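Local coordinates for EreC (Klebsiella pneumoniae, PDB 6XCQ), which probably hydrolyses the macrolactone ester of erythromycin and related macrolides, as an esterase that confers macrolide resistance, at residues P351-P356 / R407-S412; A342-G347 / I424-S429; V176-I181 / L227-L232; P183-L188 / T223-R228; H90-I95 / K300-A305. The protein carries 1 engineered substitution. All coordinates share one frame; numbering follows the deposited sequence. Where two conformers were deposited one is given.

Contact 1. Residues P351-P356 / R407-S412; sequences PEMQFP and RSQSAS
Glu352 takes three hydrogen bonds from Gln409 and Ser410, the two central residues of a type II' turn. The turn runs from Ser408 to Ala411 and closes a tight beta hairpin made by strands 405-408 and 411-414. Each oxygen of the carboxylate has its own donors. Gln409 NE2 reaches Glu352 OE1 at 2.9 Å, with the N-H pointing almost straight at it (165°). The donor comes from above the carboxylate plane, and the amide and carboxylate planes are 40° apart. Glu352 OE2 is shared by two groups of one residue. Ser410 N lies 3.0 Å from Glu352 OE2, again above the plane. Ser410 OG gives Glu352 OE2 a short bond of 2.5 Å through the anti lone pair. A further bond within 351-356, from Met353 N to Glu352 OE1 at 2.8 Å, uses the anti lone pair of OE1. Together three N-H groups and one hydroxyl restrain the rotation of the carboxylate. Glu352 CG stands anti to the backbone N (chi1 179°) and the chain bends at CG, which turns its end to the hairpin. On the far side of the amide, Gln409 OE1 accepts from His306 NE2 and His70 N, so the amide is held at both ends. It therefore joins strand 349-354 to the loops of these histidines. The packing beyond is light. A water bridges Gln409 NE2 and Pro351 O. The methyl of Met353 rests beside the amide, with CE 3.7 Å from Gln409 NE2.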
# COMPACT_ATOMS: atom_id res chain seq x y z
N PRO A 351 1.08 -1.96 18.10
CA PRO A 351 2.45 -2.15 17.60
C PRO A 351 2.92 -0.88 16.93
O PRO A 351 2.21 -0.27 16.13
CB PRO A 351 2.32 -3.31 16.59
CG PRO A 351 0.96 -3.88 16.80
CD PRO A 351 0.11 -2.80 17.37
N GLU A 352 4.12 -0.47 17.28
CA GLU A 352 4.71 0.73 16.70
C GLU A 352 6.06 0.37 16.11
O GLU A 352 6.71 -0.59 16.54
CB GLU A 352 4.84 1.83 17.77
CG GLU A 352 5.47 3.15 17.29
CD GLU A 352 4.67 3.83 16.19
OE1 GLU A 352 4.75 3.35 15.03
OE2 GLU A 352 3.96 4.83 16.49
N MET A 353 6.48 1.13 15.12
CA MET A 353 7.82 0.98 14.56
C MET A 353 8.80 1.82 15.36
O MET A 353 8.58 3.02 15.57
CB MET A 353 7.82 1.36 13.08
CG MET A 353 7.07 0.33 12.24
SD MET A 353 6.80 0.86 10.54
CE MET A 353 5.46 2.01 10.79
N GLN A 354 9.87 1.19 15.81
CA GLN A 354 10.90 1.87 16.60
C GLN A 354 12.11 2.14 15.72
O GLN A 354 12.77 1.20 15.26
CB GLN A 354 11.27 1.03 17.81
CG GLN A 354 12.28 1.72 18.71
CD GLN A 354 12.63 0.89 19.92
OE1 GLN A 354 12.30 1.25 21.04
NE2 GLN A 354 13.29 -0.24 19.68
N PHE A 355 12.41 3.42 15.48
CA PHE A 355 13.54 3.83 14.65
C PHE A 355 14.32 4.90 15.41
O PHE A 355 13.72 5.86 15.92
CB PHE A 355 13.07 4.37 13.28
CG PHE A 355 14.16 5.04 12.48
CD1 PHE A 355 15.02 4.30 11.68
CD2 PHE A 355 14.33 6.42 12.53
CE1 PHE A 355 16.04 4.91 10.95
CE2 PHE A 355 15.34 7.04 11.80
CZ PHE A 355 16.19 6.28 11.01
N PRO A 356 15.65 4.78 15.49
CA PRO A 356 16.41 3.70 14.86
C PRO A 356 16.38 2.46 15.72
O PRO A 356 15.83 2.47 16.81
CB PRO A 356 17.83 4.27 14.77
CG PRO A 356 17.90 5.21 15.91
CD PRO A 356 16.54 5.82 16.04
N ARG A 407 -6.88 7.69 15.61
CA ARG A 407 -5.58 7.10 15.90
C ARG A 407 -4.86 6.73 14.60
O ARG A 407 -5.47 6.34 13.61
CB ARG A 407 -5.75 5.86 16.77
CG ARG A 407 -6.26 6.19 18.19
CD ARG A 407 -6.60 4.95 18.95
NE ARG A 407 -6.37 5.12 20.39
CZ ARG A 407 -6.60 4.19 21.30
NH1 ARG A 407 -7.09 3.01 20.93
NH2 ARG A 407 -6.31 4.43 22.57
N SER A 408 -3.54 6.86 14.63
CA SER A 408 -2.73 6.45 13.50
C SER A 408 -1.38 6.08 14.08
O SER A 408 -0.72 6.94 14.69
CB SER A 408 -2.63 7.57 12.46
OG SER A 408 -1.71 7.27 11.43
N GLN A 409 -0.98 4.82 13.96
CA GLN A 409 0.19 4.28 14.68
C GLN A 409 -0.05 4.55 16.17
O GLN A 409 -1.18 4.38 16.64
CB GLN A 409 1.48 4.85 14.12
CG GLN A 409 1.77 4.47 12.67
CD GLN A 409 1.83 2.97 12.45
OE1 GLN A 409 1.11 2.45 11.60
NE2 GLN A 409 2.71 2.27 13.20
N SER A 410 0.96 4.98 16.93
CA SER A 410 0.76 5.33 18.33
C SER A 410 0.37 6.79 18.52
O SER A 410 0.32 7.25 19.67
CB SER A 410 2.03 5.02 19.15
OG SER A 410 3.14 5.77 18.70
N ALA A 411 0.06 7.51 17.44
CA ALA A 411 -0.37 8.90 17.52
C ALA A 411 -1.79 9.04 16.99
O ALA A 411 -2.57 8.09 17.07
CB ALA A 411 0.60 9.80 16.74
N SER A 412 -2.14 10.23 16.49
CA SER A 412 -3.41 10.48 15.80
C SER A 412 -3.19 11.44 14.63
O SER A 412 -2.20 12.18 14.59
CB SER A 412 -4.50 11.05 16.73
OG SER A 412 -4.87 10.14 17.75
O HOH W 1 2.68 -0.59 13.46

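Contact 2. Residues A342-G347 / I424-S429; sequences AFTHLG and IVCVPS
Val425 lies under one face of the Phe343 ring, its CB 4.1 Å from the ring centroid in a CH-pi contact. The two residues are neighbours in a parallel beta pair, and their side chains point the same way. On the same face His345 CB meets Val427 CG2 at 3.7 Å. The other face carries Ala342, Thr344, Ile424 and Cys426. There Ile424 CD1 touches Ala342 CB at 3.9 Å. Leu346, just past the strand, lays CD2 against Cys426 SG at 3.6 Å.

Backbone bonds set this register. Val425 N binds Ala342 O at 2.8 Å and Thr344 N binds Val425 O at 2.7 Å. Val427 N follows to Thr344 O, and Leu346 N to Val427 O, so the pairing outlasts strand 342-345 by one residue. The His345 ring leads away from the partner strand, and its ND1 accepts from Gly347 N, two residues on, at 2.9 Å.

The hydroxyls find partners elsewhere in the chain: Thr344 OG1 binds Glu380 and Ser429 OG binds Glu74. Strands 338-345 and 423-427 are adjacent in the large mixed sheet. Helix 73-90 packs on the Phe343 face, Met406 of strand 405-408 covers the other, and antiparallel strand 392-396 borders 423-427.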
# COMPACT_ATOMS: atom_id res chain seq x y z
N ALA A 342 -11.33 3.59 6.56
CA ALA A 342 -10.31 3.57 7.60
C ALA A 342 -10.61 2.48 8.64
O ALA A 342 -11.77 2.18 8.91
CB ALA A 342 -10.22 4.92 8.30
N PHE A 343 -9.55 1.90 9.20
CA PHE A 343 -9.65 0.93 10.30
C PHE A 343 -9.00 1.54 11.52
O PHE A 343 -7.85 1.99 11.44
CB PHE A 343 -8.92 -0.39 10.00
CG PHE A 343 -9.60 -1.29 9.02
CD1 PHE A 343 -10.44 -0.79 8.03
CD2 PHE A 343 -9.32 -2.64 9.03
CE1 PHE A 343 -11.03 -1.65 7.09
CE2 PHE A 343 -9.91 -3.50 8.10
CZ PHE A 343 -10.76 -2.99 7.14
N THR A 344 -9.69 1.53 12.66
CA THR A 344 -9.06 1.97 13.90
C THR A 344 -9.44 1.00 15.02
O THR A 344 -10.00 -0.07 14.77
CB THR A 344 -9.41 3.43 14.20
OG1 THR A 344 -8.58 3.89 15.28
CG2 THR A 344 -10.88 3.59 14.56
N HIS A 345 -9.11 1.34 16.26
CA HIS A 345 -9.25 0.37 17.35
C HIS A 345 -9.35 1.09 18.68
O HIS A 345 -8.95 2.25 18.83
CB HIS A 345 -8.08 -0.61 17.38
CG HIS A 345 -6.79 0.03 17.80
ND1 HIS A 345 -6.38 0.08 19.12
CD2 HIS A 345 -5.85 0.69 17.08
CE1 HIS A 345 -5.23 0.73 19.19
NE2 HIS A 345 -4.89 1.11 17.97
N LEU A 346 -9.83 0.34 19.68
CA LEU A 346 -10.02 0.85 21.04
C LEU A 346 -9.01 0.28 22.03
O LEU A 346 -9.19 0.45 23.24
CB LEU A 346 -11.45 0.55 21.52
CG LEU A 346 -12.61 1.04 20.66
CD1 LEU A 346 -13.93 0.79 21.38
CD2 LEU A 346 -12.46 2.53 20.34
N GLY A 347 -7.95 -0.36 21.56
CA GLY A 347 -6.98 -0.96 22.46
C GLY A 347 -6.12 0.08 23.16
O GLY A 347 -5.97 1.22 22.72
N ILE A 424 -15.76 4.02 8.54
CA ILE A 424 -14.78 3.66 9.56
C ILE A 424 -15.11 2.29 10.12
O ILE A 424 -16.27 2.01 10.46
CB ILE A 424 -14.70 4.67 10.72
CG1 ILE A 424 -14.77 6.13 10.24
CG2 ILE A 424 -13.42 4.42 11.52
CD1 ILE A 424 -13.47 6.65 9.62
N VAL A 425 -14.08 1.45 10.25
CA VAL A 425 -14.15 0.15 10.90
C VAL A 425 -13.34 0.24 12.18
O VAL A 425 -12.17 0.66 12.15
CB VAL A 425 -13.61 -0.95 9.96
CG1 VAL A 425 -13.46 -2.28 10.65
CG2 VAL A 425 -14.49 -1.07 8.73
N CYS A 426 -13.92 -0.15 13.31
CA CYS A 426 -13.23 -0.03 14.58
C CYS A 426 -13.32 -1.35 15.34
O CYS A 426 -14.42 -1.85 15.59
CB CYS A 426 -13.81 1.12 15.40
SG CYS A 426 -12.94 1.40 16.97
N VAL A 427 -12.17 -1.93 15.67
CA VAL A 427 -12.09 -3.23 16.34
C VAL A 427 -11.76 -3.01 17.81
O VAL A 427 -11.35 -1.90 18.19
CB VAL A 427 -11.07 -4.15 15.65
CG1 VAL A 427 -11.45 -4.35 14.16
CG2 VAL A 427 -9.65 -3.57 15.78
N PRO A 428 -11.95 -4.00 18.69
CA PRO A 428 -11.81 -3.73 20.13
C PRO A 428 -10.37 -3.57 20.59
O PRO A 428 -10.14 -2.93 21.63
CB PRO A 428 -12.47 -4.96 20.78
CG PRO A 428 -13.41 -5.49 19.76
CD PRO A 428 -12.68 -5.26 18.44
N SER A 429 -9.40 -4.13 19.88
CA SER A 429 -8.02 -4.17 20.36
C SER A 429 -7.12 -4.30 19.14
O SER A 429 -7.58 -4.65 18.06
CB SER A 429 -7.81 -5.34 21.33
OG SER A 429 -8.19 -6.56 20.69

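Contact 3. Residues V176-I181 / L227-L232; sequences VIDHLI and LRLASL
Asp178 and Arg228 form a side-on salt bridge, the tight part of this contact. Arg228 NE lies 2.9 Å from Asp178 OD2, and Arg228 NH2 lies 3.0 Å from Asp178 OD1. Both bonds are nearly straight, at 169° and 176°. Each carboxylate oxygen uses its syn lone pair, and the two flat groups lie only 15° from coplanar. Two such bonds side by side restrain both groups from turning. The Arg228 chain runs fully extended from CG to NE, with CG anti to the backbone N, and this carries the guanidinium across to the other segment. Ile181 slides past it in the opposite direction, so that CD1 meets Arg228 CD at 3.7 Å.

The contact joins a helix break to a helix end. Helix 164-177 stops before Asp178, a short 3-10 turn covers 179-181, and Ile181 is the N-cap position of helix 182-191. The bond from Ile181 N to Asp178 O closes the turn. Opposite it lies the last turn of helix 212-231, where Ser231 OG and Leu232 N both bind Arg228 O.

The looser side is apolar and largely at the surface. Leu180 is exposed, and its CD1 comes to 3.7 Å from Arg228 NH2. Leu232 CD1 sits over one face of the guanidinium, toward its rim, and is still 4.2 Å from Asp178 OD2. Deeper in, Leu229 turns to Ala248 and Ile252 of helix 244-267, while its CD2 only grazes Asp178 OD2 at 4.2 Å.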
# COMPACT_ATOMS: atom_id res chain seq x y z
N VAL A 176 15.52 -6.83 -26.15
CA VAL A 176 14.71 -7.25 -27.28
C VAL A 176 14.28 -6.07 -28.13
O VAL A 176 14.43 -6.08 -29.35
CB VAL A 176 13.49 -8.05 -26.79
CG1 VAL A 176 12.63 -8.45 -27.96
CG2 VAL A 176 13.96 -9.29 -26.02
N ILE A 177 13.76 -5.01 -27.50
CA ILE A 177 13.02 -4.01 -28.27
C ILE A 177 13.82 -2.75 -28.56
O ILE A 177 13.40 -1.96 -29.41
CB ILE A 177 11.71 -3.64 -27.55
CG1 ILE A 177 11.99 -2.68 -26.39
CG2 ILE A 177 10.98 -4.89 -27.05
CD1 ILE A 177 10.73 -2.18 -25.68
N ASP A 178 14.92 -2.50 -27.85
CA ASP A 178 15.70 -1.29 -28.12
C ASP A 178 17.14 -1.51 -27.67
O ASP A 178 17.63 -0.86 -26.74
CB ASP A 178 15.06 -0.07 -27.43
CG ASP A 178 15.76 1.26 -27.78
OD1 ASP A 178 16.34 1.42 -28.87
OD2 ASP A 178 15.75 2.18 -26.94
N HIS A 179 17.83 -2.44 -28.33
CA HIS A 179 19.17 -2.83 -27.90
C HIS A 179 20.16 -1.67 -27.93
O HIS A 179 21.16 -1.71 -27.20
CB HIS A 179 19.69 -3.99 -28.76
CG HIS A 179 20.89 -4.67 -28.17
ND1 HIS A 179 22.16 -4.16 -28.29
CD2 HIS A 179 21.00 -5.81 -27.45
CE1 HIS A 179 23.01 -4.96 -27.67
NE2 HIS A 179 22.33 -5.98 -27.16
N LEU A 180 19.89 -0.62 -28.72
CA LEU A 180 20.77 0.54 -28.79
C LEU A 180 21.00 1.18 -27.42
O LEU A 180 22.04 1.80 -27.21
CB LEU A 180 20.18 1.59 -29.73
CG LEU A 180 20.21 1.27 -31.23
CD1 LEU A 180 19.34 2.26 -32.01
CD2 LEU A 180 21.64 1.26 -31.72
N ILE A 181 20.04 1.06 -26.50
CA ILE A 181 20.17 1.72 -25.21
C ILE A 181 20.49 0.72 -24.10
O ILE A 181 20.49 1.09 -22.91
CB ILE A 181 18.91 2.56 -24.89
CG1 ILE A 181 19.23 3.69 -23.91
CG2 ILE A 181 17.75 1.70 -24.37
CD1 ILE A 181 19.80 4.92 -24.56
N LEU A 227 12.64 9.56 -21.43
CA LEU A 227 12.26 10.40 -22.56
C LEU A 227 12.53 9.71 -23.90
O LEU A 227 11.78 9.90 -24.86
CB LEU A 227 13.01 11.73 -22.49
CG LEU A 227 12.40 12.90 -21.69
CD1 LEU A 227 11.76 12.46 -20.41
CD2 LEU A 227 13.45 13.97 -21.42
N ARG A 228 13.57 8.89 -23.98
CA ARG A 228 13.80 8.14 -25.21
C ARG A 228 12.67 7.15 -25.45
O ARG A 228 12.14 7.06 -26.56
CB ARG A 228 15.15 7.43 -25.17
CG ARG A 228 15.38 6.57 -26.42
CD ARG A 228 16.70 5.81 -26.41
NE ARG A 228 16.79 4.83 -27.49
CZ ARG A 228 17.16 5.10 -28.75
NH1 ARG A 228 17.47 6.35 -29.10
NH2 ARG A 228 17.21 4.14 -29.66
N LEU A 229 12.27 6.41 -24.41
CA LEU A 229 11.24 5.39 -24.60
C LEU A 229 9.92 6.01 -25.01
O LEU A 229 9.22 5.50 -25.89
CB LEU A 229 11.05 4.57 -23.32
CG LEU A 229 11.88 3.29 -23.20
CD1 LEU A 229 11.21 2.13 -23.90
CD2 LEU A 229 13.28 3.49 -23.74
N ALA A 230 9.53 7.11 -24.35
CA ALA A 230 8.27 7.76 -24.72
C ALA A 230 8.34 8.28 -26.15
O ALA A 230 7.35 8.22 -26.89
CB ALA A 230 7.95 8.88 -23.74
N SER A 231 9.50 8.79 -26.57
CA SER A 231 9.62 9.33 -27.92
C SER A 231 9.49 8.24 -28.98
O SER A 231 9.02 8.52 -30.09
CB SER A 231 10.94 10.09 -28.07
OG SER A 231 12.02 9.21 -28.34
N LEU A 232 9.87 7.00 -28.65
CA LEU A 232 9.82 5.90 -29.61
C LEU A 232 8.55 5.07 -29.52
O LEU A 232 8.43 4.06 -30.23
CB LEU A 232 11.04 4.99 -29.43
CG LEU A 232 12.37 5.69 -29.72
CD1 LEU A 232 13.55 4.75 -29.49
CD2 LEU A 232 12.39 6.26 -31.16

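Contact 4. Residues P183-L188 / T223-R228; sequences PHVDEL and TRLKLR
Helices 182-191 and 212-231 pack roughly antiparallel here, within the helical part of the chain, and Leu225 of one fits among His184, Val185 and Leu188 of the other. The axes of the two short segments run at 147° and come no nearer than 11.1 Å. Side chains must therefore bridge a wide gap. Leu225 does most of this. Leu225 CD1 lies at the edge of the His184 ring, near the ring plane, 3.4 Å from His184 CD2. The same methyl meets Leu188 CD1 tip to tip at 3.5 Å. Val185 crosses Leu225 at about a right angle, with CG2 3.7 Å from Leu225 CD1. One methyl thus touches all three residues.

With CG turned opposite the backbone N (chi1 -178°), His184 reaches toward the partner helix. The ring is used on its face as well as its edge. In one of two Arg224 conformers, CD lies over one face, toward the rim, 4.2 Å from the ring centroid, a CH-pi contact that is less certain for that reason. The guanidinium of this conformer is turned 76° from the ring plane, so the two do not stack.

Around the pair, Val185 and Leu188 also touch Ala171 and Leu167 of helix 164-177. His184 NE2 binds the carbonyl of Gly221, one turn before Leu225.

No hydrogen bond passes between the two segments. They cohere by methyl packing and, less surely, the CH-pi contact; the bond to Gly221 adds direction. A histidine bonded through NE2 to a carbonyl oxygen probably carries a proton on that nitrogen.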
# COMPACT_ATOMS: atom_id res chain seq x y z
N PRO A 183 23.50 -0.66 -23.28
CA PRO A 183 24.67 -0.30 -22.46
C PRO A 183 24.32 0.71 -21.37
O PRO A 183 24.82 0.62 -20.25
CB PRO A 183 25.66 0.28 -23.47
CG PRO A 183 25.23 -0.26 -24.79
CD PRO A 183 23.75 -0.42 -24.72
N HIS A 184 23.47 1.67 -21.71
CA HIS A 184 23.04 2.69 -20.76
C HIS A 184 22.28 2.07 -19.59
O HIS A 184 22.50 2.44 -18.43
CB HIS A 184 22.21 3.73 -21.52
CG HIS A 184 21.73 4.88 -20.68
ND1 HIS A 184 22.45 6.05 -20.55
CD2 HIS A 184 20.58 5.06 -19.98
CE1 HIS A 184 21.77 6.89 -19.78
NE2 HIS A 184 20.64 6.31 -19.42
N VAL A 185 21.39 1.10 -19.86
CA VAL A 185 20.69 0.41 -18.78
C VAL A 185 21.67 -0.36 -17.91
O VAL A 185 21.51 -0.43 -16.68
CB VAL A 185 19.60 -0.53 -19.34
CG1 VAL A 185 19.05 -1.47 -18.24
CG2 VAL A 185 18.47 0.26 -19.97
N ASP A 186 22.69 -0.96 -18.52
CA ASP A 186 23.64 -1.77 -17.77
C ASP A 186 24.57 -0.89 -16.93
O ASP A 186 24.94 -1.27 -15.81
CB ASP A 186 24.44 -2.66 -18.72
CG ASP A 186 23.60 -3.77 -19.30
OD1 ASP A 186 22.86 -4.43 -18.54
OD2 ASP A 186 23.67 -3.99 -20.52
N GLU A 187 24.94 0.28 -17.45
CA GLU A 187 25.65 1.25 -16.63
C GLU A 187 24.82 1.62 -15.40
O GLU A 187 25.35 1.66 -14.28
CB GLU A 187 25.98 2.48 -17.47
CG GLU A 187 26.76 3.56 -16.75
CD GLU A 187 27.86 4.17 -17.60
N LEU A 188 23.52 1.85 -15.59
CA LEU A 188 22.65 2.20 -14.47
C LEU A 188 22.59 1.08 -13.45
O LEU A 188 22.61 1.34 -12.24
CB LEU A 188 21.25 2.50 -14.99
CG LEU A 188 21.05 3.92 -15.50
CD1 LEU A 188 19.65 4.03 -16.08
CD2 LEU A 188 21.25 4.90 -14.34
N THR A 223 16.15 9.67 -16.36
CA THR A 223 15.39 10.64 -17.14
C THR A 223 15.68 10.49 -18.64
O THR A 223 14.76 10.52 -19.46
CB THR A 223 15.70 12.06 -16.65
OG1 THR A 223 15.16 12.22 -15.31
CG2 THR A 223 15.08 13.09 -17.54
N ARG A 224 16.95 10.34 -19.01
CA ARG A 224 17.29 10.13 -20.42
C ARG A 224 16.54 8.93 -20.98
O ARG A 224 15.95 9.00 -22.07
CB ARG A 224 18.80 9.95 -20.58
CG ARG A 224 19.29 9.94 -22.04
CD ARG A 224 19.47 8.52 -22.59
NE ARG A 224 20.41 8.47 -23.71
CZ ARG A 224 20.08 8.60 -24.98
NH1 ARG A 224 18.81 8.82 -25.33
NH2 ARG A 224 21.02 8.53 -25.92
N LEU A 225 16.54 7.82 -20.24
CA LEU A 225 15.86 6.61 -20.70
C LEU A 225 14.37 6.83 -20.83
O LEU A 225 13.75 6.34 -21.78
CB LEU A 225 16.12 5.46 -19.73
CG LEU A 225 17.23 4.50 -20.15
CD1 LEU A 225 17.65 3.68 -18.96
CD2 LEU A 225 16.77 3.62 -21.30
N LYS A 226 13.77 7.52 -19.86
CA LYS A 226 12.33 7.75 -19.85
C LYS A 226 11.88 8.53 -21.07
O LYS A 226 10.83 8.24 -21.66
CB LYS A 226 11.96 8.53 -18.60
CG LYS A 226 10.47 8.76 -18.42
CD LYS A 226 10.24 9.66 -17.23
CE LYS A 226 9.10 10.63 -17.48
NZ LYS A 226 7.80 10.03 -17.11
N LEU A 227 12.64 9.56 -21.43
CA LEU A 227 12.26 10.40 -22.56
C LEU A 227 12.53 9.71 -23.90
O LEU A 227 11.78 9.90 -24.86
CB LEU A 227 13.01 11.73 -22.49
CG LEU A 227 12.40 12.90 -21.69
CD1 LEU A 227 11.76 12.46 -20.41
CD2 LEU A 227 13.45 13.97 -21.42
N ARG A 228 13.57 8.89 -23.98
CA ARG A 228 13.80 8.14 -25.21
C ARG A 228 12.67 7.15 -25.45
O ARG A 228 12.14 7.06 -26.56
CB ARG A 228 15.15 7.43 -25.17
CG ARG A 228 15.38 6.57 -26.42
CD ARG A 228 16.70 5.81 -26.41
NE ARG A 228 16.79 4.83 -27.49
CZ ARG A 228 17.16 5.10 -28.75
NH1 ARG A 228 17.47 6.35 -29.10
NH2 ARG A 228 17.21 4.14 -29.66

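Contact 5. Residues H90-I95 / K300-A305; sequences HDFNAI and KIILLA
Lys300 wraps over the Phe92 ring like a hook. Its CB presses on one ring face, 3.8 Å from the centroid, and its chain bends at CD (chi3 67°) to carry CE past Phe92 CE1 at the ring's rim. Lys300 NZ then reaches His90 O at 2.7 Å. The ring fills the hollow between the Lys300 chain and Ile302. Along its other side Phe92 CD2 rests on Ile302 CG1 at 3.7 Å, and the ring edge faces Ile301 O.

Asn93 grips the backbone of Lys300 with side chain and main chain. Its OD1 accepts from Lys300 N at 2.9 Å, and its N donates to Lys300 O at 3.0 Å. Ala94 N also binds that carbonyl, and Ile302 N binds Ala94 O at 2.8 Å, which starts the parallel pairing of strands 94-97 and 301-304. On one face the small Ala94 CB meets Ile301 CG1. On the other, Ile95 CG2 bears on Leu304 CD1 at 3.9 Å.

Strand 301-304 lies between 62-65 and 94-97 in the main sheet, and helix 73-90 links those two flanking strands in a beta-alpha-beta crossover. Leu86 of that helix packs on Phe92 and Ile302. His90 is its last residue, so the ammonium of Lys300 meets the helix's carbonyl end, where a positive charge would probably be stabilised by the helix dipole.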
# COMPACT_ATOMS: atom_id res chain seq x y z
N HIS A 90 -20.13 -7.75 -4.21
CA HIS A 90 -19.99 -6.66 -5.17
C HIS A 90 -19.00 -6.99 -6.29
O HIS A 90 -18.65 -6.10 -7.07
CB HIS A 90 -19.59 -5.37 -4.44
CG HIS A 90 -20.66 -4.84 -3.55
ND1 HIS A 90 -21.71 -4.08 -4.01
CD2 HIS A 90 -20.85 -4.95 -2.21
CE1 HIS A 90 -22.50 -3.75 -3.01
NE2 HIS A 90 -22.00 -4.27 -1.90
N ASP A 91 -18.54 -8.24 -6.38
CA ASP A 91 -17.78 -8.73 -7.54
C ASP A 91 -16.44 -8.03 -7.73
O ASP A 91 -15.97 -7.87 -8.87
CB ASP A 91 -18.61 -8.62 -8.82
CG ASP A 91 -19.44 -9.85 -9.08
OD1 ASP A 91 -18.84 -10.92 -9.34
OD2 ASP A 91 -20.68 -9.75 -9.02
N PHE A 92 -15.80 -7.60 -6.65
CA PHE A 92 -14.43 -7.11 -6.78
C PHE A 92 -13.52 -8.26 -7.18
O PHE A 92 -13.73 -9.41 -6.78
CB PHE A 92 -13.98 -6.45 -5.47
CG PHE A 92 -14.39 -5.02 -5.40
CD1 PHE A 92 -15.72 -4.69 -5.24
CD2 PHE A 92 -13.46 -4.01 -5.59
CE1 PHE A 92 -16.13 -3.36 -5.21
CE2 PHE A 92 -13.86 -2.69 -5.57
CZ PHE A 92 -15.19 -2.36 -5.38
N ASN A 93 -12.52 -7.96 -8.02
CA ASN A 93 -11.75 -8.99 -8.71
C ASN A 93 -10.25 -8.74 -8.69
O ASN A 93 -9.50 -9.50 -9.32
CB ASN A 93 -12.23 -9.12 -10.15
CG ASN A 93 -12.28 -7.79 -10.86
OD1 ASN A 93 -11.41 -6.94 -10.65
ND2 ASN A 93 -13.29 -7.60 -11.69
N ALA A 94 -9.78 -7.72 -7.99
CA ALA A 94 -8.35 -7.47 -7.87
C ALA A 94 -8.05 -6.92 -6.47
O ALA A 94 -8.92 -6.30 -5.84
CB ALA A 94 -7.86 -6.50 -8.96
N ILE A 95 -6.83 -7.15 -6.01
CA ILE A 95 -6.33 -6.62 -4.74
C ILE A 95 -4.99 -5.95 -5.00
O ILE A 95 -4.09 -6.55 -5.60
CB ILE A 95 -6.16 -7.74 -3.70
CG1 ILE A 95 -7.52 -8.36 -3.36
CG2 ILE A 95 -5.49 -7.19 -2.43
CD1 ILE A 95 -7.48 -9.30 -2.19
N LYS A 300 -12.26 -4.17 -10.65
CA LYS A 300 -12.72 -3.54 -9.42
C LYS A 300 -11.74 -3.95 -8.33
O LYS A 300 -11.67 -5.13 -7.96
CB LYS A 300 -14.16 -3.95 -9.10
CG LYS A 300 -15.16 -3.49 -10.17
CD LYS A 300 -16.54 -4.09 -9.96
CE LYS A 300 -17.18 -3.56 -8.71
NZ LYS A 300 -18.63 -3.88 -8.62
N ILE A 301 -10.94 -3.01 -7.85
CA ILE A 301 -9.75 -3.32 -7.07
C ILE A 301 -9.96 -2.92 -5.61
O ILE A 301 -10.56 -1.88 -5.31
CB ILE A 301 -8.50 -2.64 -7.68
CG1 ILE A 301 -7.24 -3.12 -6.94
CG2 ILE A 301 -8.64 -1.13 -7.71
CD1 ILE A 301 -5.96 -2.88 -7.73
N ILE A 302 -9.49 -3.78 -4.71
CA ILE A 302 -9.47 -3.52 -3.27
C ILE A 302 -8.04 -3.12 -2.92
O ILE A 302 -7.11 -3.90 -3.16
CB ILE A 302 -9.90 -4.76 -2.48
CG1 ILE A 302 -11.23 -5.33 -2.99
CG2 ILE A 302 -9.95 -4.48 -0.98
CD1 ILE A 302 -11.53 -6.75 -2.42
N LEU A 303 -7.84 -1.92 -2.38
CA LEU A 303 -6.49 -1.45 -2.06
C LEU A 303 -6.22 -1.70 -0.58
O LEU A 303 -6.97 -1.21 0.27
CB LEU A 303 -6.31 0.03 -2.38
CG LEU A 303 -6.61 0.48 -3.81
CD1 LEU A 303 -6.33 2.00 -3.93
CD2 LEU A 303 -5.77 -0.34 -4.78
N LEU A 304 -5.16 -2.45 -0.28
CA LEU A 304 -4.79 -2.75 1.11
C LEU A 304 -3.61 -1.84 1.44
O LEU A 304 -2.46 -2.14 1.13
CB LEU A 304 -4.43 -4.24 1.26
CG LEU A 304 -5.50 -5.29 0.94
CD1 LEU A 304 -5.02 -6.70 1.38
CD2 LEU A 304 -6.83 -4.94 1.61
N ALA A 305 -3.91 -0.69 2.03
CA ALA A 305 -2.85 0.25 2.37
C ALA A 305 -3.17 0.88 3.72
O ALA A 305 -4.24 0.66 4.29
CB ALA A 305 -2.68 1.31 1.27

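Overall arrangement
Contacts 2 and 5 belong to the same mixed sheet, with centres 21 Å apart; strand 62-65 lies between their nearest strands, 338-345 and 301-304. Contact 1 sits beside contact 2 and is nested within its chain loop. They touch where Arg407 NH1 probably binds Gly347 O (2.8 Å) and His345 O (2.9 Å). Contacts 3 and 4 share helix 212-231, with centres 9 Å apart, and meet through Ile181 CG1 and Leu225 CD2 at 3.6 Å. Both fall in the long chain excursion closed by contact 5, about 34 Å from it between centres. The centres of contacts 1 and 3 are about 44 Å apart, on opposite sides of the chain's centre.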